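Local structure of Low density lipoprotein receptor adapter protein 1 (Rattus norvegicus, 3SO6) at residues Glu67-Ser70 / Ile71-Ser75; Val119-Ala122 / Phe123-Phe127. The protein links the LDL receptor to the clathrin endocytic machinery, its phosphotyrosine-binding (PTB) domain recognising the NPXY internalisation motif of the receptor tail. All coordinates share one frame; numbering follows the deposited sequence.

Interaction 1 (Glu67-Ser70 / Ile71-Ser75)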
loop_
_atom_site.group_PDB
_atom_site.type_symbol
_atom_site.label_atom_id
_atom_site.label_comp_id
_atom_site.label_asym_id
_atom_site.label_seq_id
_atom_site.Cartn_x
_atom_site.Cartn_y
_atom_site.Cartn_z
ATOM N N GLU A 67 0.786 2.179 11.583
ATOM C CA GLU A 67 0.611 3.456 10.950
ATOM C C GLU A 67 -0.770 3.516 10.354
ATOM O O GLU A 67 -1.226 2.545 9.798
ATOM C CB GLU A 67 1.645 3.619 9.798
ATOM C CG GLU A 67 1.695 5.042 9.340
ATOM C CD GLU A 67 2.665 5.346 8.212
ATOM O OE1 GLU A 67 3.354 4.438 7.684
ATOM O OE2 GLU A 67 2.697 6.542 7.816
ATOM N N ASN A 68 -1.450 4.631 10.540
ATOM C CA ASN A 68 -2.659 4.917 9.737
ATOM C C ASN A 68 -2.229 5.790 8.562
ATOM O O ASN A 68 -1.765 6.953 8.755
ATOM C CB ASN A 68 -3.722 5.669 10.645
ATOM C CG ASN A 68 -5.026 5.908 9.911
ATOM O OD1 ASN A 68 -5.189 5.626 8.705
ATOM N ND2 ASN A 68 -5.988 6.294 10.640
ATOM N N VAL A 69 -2.308 5.239 7.346
ATOM C CA VAL A 69 -1.834 5.917 6.166
ATOM C C VAL A 69 -3.011 6.617 5.500
ATOM O O VAL A 69 -3.849 5.945 4.842
ATOM C CB VAL A 69 -1.175 4.921 5.192
ATOM C CG1 VAL A 69 -0.503 5.677 4.062
ATOM C CG2 VAL A 69 -0.110 4.062 5.964
ATOM N N SER A 70 -3.058 7.947 5.574
ATOM C CA SER A 70 -4.173 8.704 4.970
ATOM C C SER A 70 -4.232 8.389 3.487
ATOM O O SER A 70 -3.200 8.408 2.775
ATOM C CB SER A 70 -3.910 10.199 5.144
ATOM O OG SER A 70 -4.841 10.931 4.404
ATOM N N ILE A 71 -5.449 8.266 2.964
ATOM C CA ILE A 71 -5.635 8.053 1.507
ATOM C C ILE A 71 -4.944 9.153 0.697
ATOM O O ILE A 71 -4.470 8.857 -0.392
ATOM C CB ILE A 71 -7.198 7.960 1.171
ATOM C CG1 ILE A 71 -7.441 7.225 -0.119
ATOM C CG2 ILE A 71 -7.889 9.370 1.309
ATOM C CD1 ILE A 71 -7.250 5.760 -0.076
ATOM N N TYR A 72 -4.874 10.394 1.213
ATOM C CA TYR A 72 -4.289 11.481 0.419
ATOM C C TYR A 72 -2.788 11.384 0.238
ATOM O O TYR A 72 -2.208 12.010 -0.623
ATOM C CB TYR A 72 -4.592 12.805 1.069
ATOM C CG TYR A 72 -6.050 13.098 1.224
ATOM C CD1 TYR A 72 -6.892 13.229 0.097
ATOM C CD2 TYR A 72 -6.586 13.263 2.505
ATOM C CE1 TYR A 72 -8.232 13.528 0.293
ATOM C CE2 TYR A 72 -7.935 13.528 2.693
ATOM C CZ TYR A 72 -8.763 13.655 1.564
ATOM O OH TYR A 72 -10.133 13.986 1.691
ATOM N N ARG A 73 -2.155 10.567 1.067
ATOM C CA ARG A 73 -0.722 10.328 0.972
ATOM C C ARG A 73 -0.331 9.237 -0.022
ATOM O O ARG A 73 0.876 9.108 -0.328
ATOM C CB ARG A 73 -0.191 9.912 2.349
ATOM C CG ARG A 73 -0.221 11.035 3.386
ATOM C CD ARG A 73 0.111 10.486 4.816
ATOM N NE ARG A 73 1.353 9.725 4.815
ATOM C CZ ARG A 73 1.688 8.771 5.691
ATOM N NH1 ARG A 73 0.899 8.440 6.697
ATOM N NH2 ARG A 73 2.816 8.052 5.540
ATOM N N ILE A 74 -1.272 8.341 -0.407
ATOM C CA ILE A 74 -0.926 7.121 -1.154
ATOM C C ILE A 74 -1.040 7.503 -2.616
ATOM O O ILE A 74 -2.099 8.029 -3.035
ATOM C CB ILE A 74 -1.885 5.965 -0.800
ATOM C CG1 ILE A 74 -1.859 5.642 0.706
ATOM C CG2 ILE A 74 -1.573 4.795 -1.709
ATOM C CD1 ILE A 74 -2.977 4.657 1.129
ATOM N N SER A 75 0.037 7.328 -3.382
ATOM C CA SER A 75 0.002 7.701 -4.787
ATOM C C SER A 75 -0.314 6.584 -5.694
ATOM O O SER A 75 -0.826 6.821 -6.798
ATOM C CB SER A 75 1.352 8.311 -5.199
ATOM O OG SER A 75 2.378 7.460 -4.764
HETATM O O HOH W 1 -1.552 9.712 7.550
#
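R73 reaches back across the 3-10 turn, residues 71-73, that joins the edge strands 65-70 and 74-79 of the PTB-domain sheet, to grip E67 with both terminal nitrogens. Both nitrogens converge on one carboxylate oxygen: OE2 of E67 lies 2.8 Å from NH1 of R73 and 2.7 Å from NH2. That oxygen lies almost in the guanidinium plane, but both donors approach it from one face of the carboxylate, whose plane is turned 32° from that of the guanidinium. The bend at chi3 (52°) swings the arginine head back over the strand, where CG1 of V69 sits 4.0 Å above the centre of one guanidinium face. The guanidinium has further partners: NE donates to the backbone O of Q92, and NH1 to a water at the group's edge. The same water donates to O of N68 and accepts from N of S70, so two backbone polar groups of the strand are satisfied through it. With an alanine here in place of R73, the E67 carboxylate would probably lose its charged mate, and the water and the carbonyl of Q92 a donor each. S70 holds the turn itself: its carbonyl O accepts from N of R73 at 2.9 Å. On the inner side, CG1 of I74 packs at 3.6 Å against CG1 of V69, the two side chains crossing nearly at right angles. The chi1 of S70 (171°) turns OG away from its own N and toward the turn, where it accepts the N-H of Y72 at 3.2 Å.

Interaction 2 (Val119-Ala122 / Phe123-Phe127)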
loop_
_atom_site.group_PDB
_atom_site.type_symbol
_atom_site.label_atom_id
_atom_site.label_comp_id
_atom_site.label_asym_id
_atom_site.label_seq_id
_atom_site.Cartn_x
_atom_site.Cartn_y
_atom_site.Cartn_z
ATOM N N VAL A 119 -7.678 -1.711 -2.802
ATOM C CA VAL A 119 -7.078 -0.371 -2.700
ATOM C C VAL A 119 -7.542 0.527 -3.826
ATOM O O VAL A 119 -7.859 1.682 -3.599
ATOM C CB VAL A 119 -5.571 -0.449 -2.525
ATOM C CG1 VAL A 119 -4.954 0.930 -2.491
ATOM C CG2 VAL A 119 -5.188 -1.256 -1.264
ATOM N N ALA A 120 -7.669 -0.008 -5.042
ATOM C CA ALA A 120 -8.201 0.788 -6.161
ATOM C C ALA A 120 -9.596 1.279 -5.856
ATOM O O ALA A 120 -9.936 2.423 -6.217
ATOM C CB ALA A 120 -8.257 -0.082 -7.429
ATOM N N GLN A 121 -10.435 0.413 -5.274
ATOM C CA GLN A 121 -11.749 0.869 -4.878
ATOM C C GLN A 121 -11.684 1.990 -3.860
ATOM O O GLN A 121 -12.450 2.969 -3.959
ATOM C CB GLN A 121 -12.623 -0.272 -4.376
ATOM C CG GLN A 121 -14.073 0.180 -4.071
ATOM C CD GLN A 121 -14.913 -0.847 -3.221
ATOM O OE1 GLN A 121 -14.478 -1.965 -2.942
ATOM N NE2 GLN A 121 -16.149 -0.427 -2.807
ATOM N N ALA A 122 -10.792 1.877 -2.892
ATOM C CA ALA A 122 -10.653 2.946 -1.917
ATOM C C ALA A 122 -10.222 4.266 -2.568
ATOM O O ALA A 122 -10.765 5.327 -2.206
ATOM C CB ALA A 122 -9.634 2.556 -0.901
ATOM N N PHE A 123 -9.284 4.212 -3.536
ATOM C CA PHE A 123 -8.881 5.443 -4.230
ATOM C C PHE A 123 -10.088 6.042 -4.916
ATOM O O PHE A 123 -10.309 7.246 -4.899
ATOM C CB PHE A 123 -7.897 5.126 -5.335
ATOM C CG PHE A 123 -6.530 4.636 -4.903
ATOM C CD1 PHE A 123 -6.019 4.818 -3.605
ATOM C CD2 PHE A 123 -5.669 4.056 -5.890
ATOM C CE1 PHE A 123 -4.718 4.409 -3.307
ATOM C CE2 PHE A 123 -4.379 3.699 -5.600
ATOM C CZ PHE A 123 -3.912 3.841 -4.289
ATOM N N LYS A 124 -10.900 5.240 -5.621
ATOM C CA LYS A 124 -12.043 5.717 -6.397
ATOM C C LYS A 124 -13.120 6.320 -5.499
ATOM O O LYS A 124 -13.609 7.433 -5.734
ATOM C CB LYS A 124 -12.620 4.565 -7.226
ATOM C CG LYS A 124 -13.837 5.044 -8.067
ATOM C CD LYS A 124 -14.412 3.883 -8.999
ATOM C CE LYS A 124 -15.275 4.504 -10.124
ATOM N NZ LYS A 124 -16.660 4.463 -9.754
ATOM N N VAL A 125 -13.468 5.612 -4.426
ATOM C CA VAL A 125 -14.505 6.106 -3.535
ATOM C C VAL A 125 -13.974 7.356 -2.810
ATOM O O VAL A 125 -14.747 8.338 -2.678
ATOM C CB VAL A 125 -14.891 4.993 -2.558
ATOM C CG1 VAL A 125 -15.830 5.576 -1.475
ATOM C CG2 VAL A 125 -15.558 3.888 -3.326
ATOM N N ALA A 126 -12.741 7.407 -2.375
ATOM C CA ALA A 126 -12.201 8.648 -1.761
ATOM C C ALA A 126 -12.283 9.813 -2.715
ATOM O O ALA A 126 -12.629 10.912 -2.310
ATOM C CB ALA A 126 -10.775 8.408 -1.262
ATOM N N PHE A 127 -11.950 9.567 -3.969
ATOM C CA PHE A 127 -12.060 10.636 -4.967
ATOM C C PHE A 127 -13.492 11.169 -5.108
ATOM O O PHE A 127 -13.707 12.366 -5.208
ATOM C CB PHE A 127 -11.500 10.155 -6.315
ATOM C CG PHE A 127 -11.516 11.241 -7.358
ATOM C CD1 PHE A 127 -10.683 12.362 -7.227
ATOM C CD2 PHE A 127 -12.394 11.192 -8.388
ATOM C CE1 PHE A 127 -10.648 13.324 -8.224
ATOM C CE2 PHE A 127 -12.424 12.276 -9.353
ATOM C CZ PHE A 127 -11.540 13.326 -9.206
#
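Four consecutive i+4 to i hydrogen bonds, from N of F123, K124, V125 and A126 to O of V119, A120, Q121 and A122, carry the regular alpha-helix through 119-127; the first, F123 N to V119 O, measures 2.9 Å. On the buried side V119 and F123 sit one turn apart. CG1 of V119 lies over a face of the F123 ring in a CH-pi contact, 3.9 Å from the centroid and 29° off the ring normal, with CZ the nearest ring atom together with CE1. The first torsion of F123, -68°, sets CG beside its own N and lays the ring back along the preceding turn, where the carbonyl O of V119 also stands 3.5 Å above the ring plane, toward the rim. This is the C-terminal helix 109-131 of the PTB domain, which packs against the sheet: V119 meets V50 and C77, while F123 meets I74 and C77. A120, F123, A126 and F127 also pack against the bound receptor peptide, so this helix forms part of the peptide groove. Elsewhere on the helix, Q121 and V125 run side by side in the same direction, CG of Q121 lying 4.1 Å from CG2 of V125. CG2 of V125 also comes to 3.3 Å from the carbonyl O of Q121. K124 extends away from the preceding turn, and its NZ forms a salt bridge with E128 on the following turn.

Interaction 1 precedes interaction 2 along the chain, and both belong to one PTB domain, with centres about 12 Å apart. The turn between strands 65-70 and 74-79 lies against the C-terminal helix 109-131, and the two contacts meet directly: CG2 of I74 packs 3.5 Å from CE1 of F123, and CG1 of I71 lies 3.7 Å from CB of A126. The turn, the start of strand 74-79 and helix 109-131 all border the LDL receptor peptide: Y72 of the turn and S75 of the strand give it backbone hydrogen bonds, against the packing supplied by the helix. The hydrophobic join is thus consistent with the turn and the helix forming adjoining walls of the peptide-binding groove.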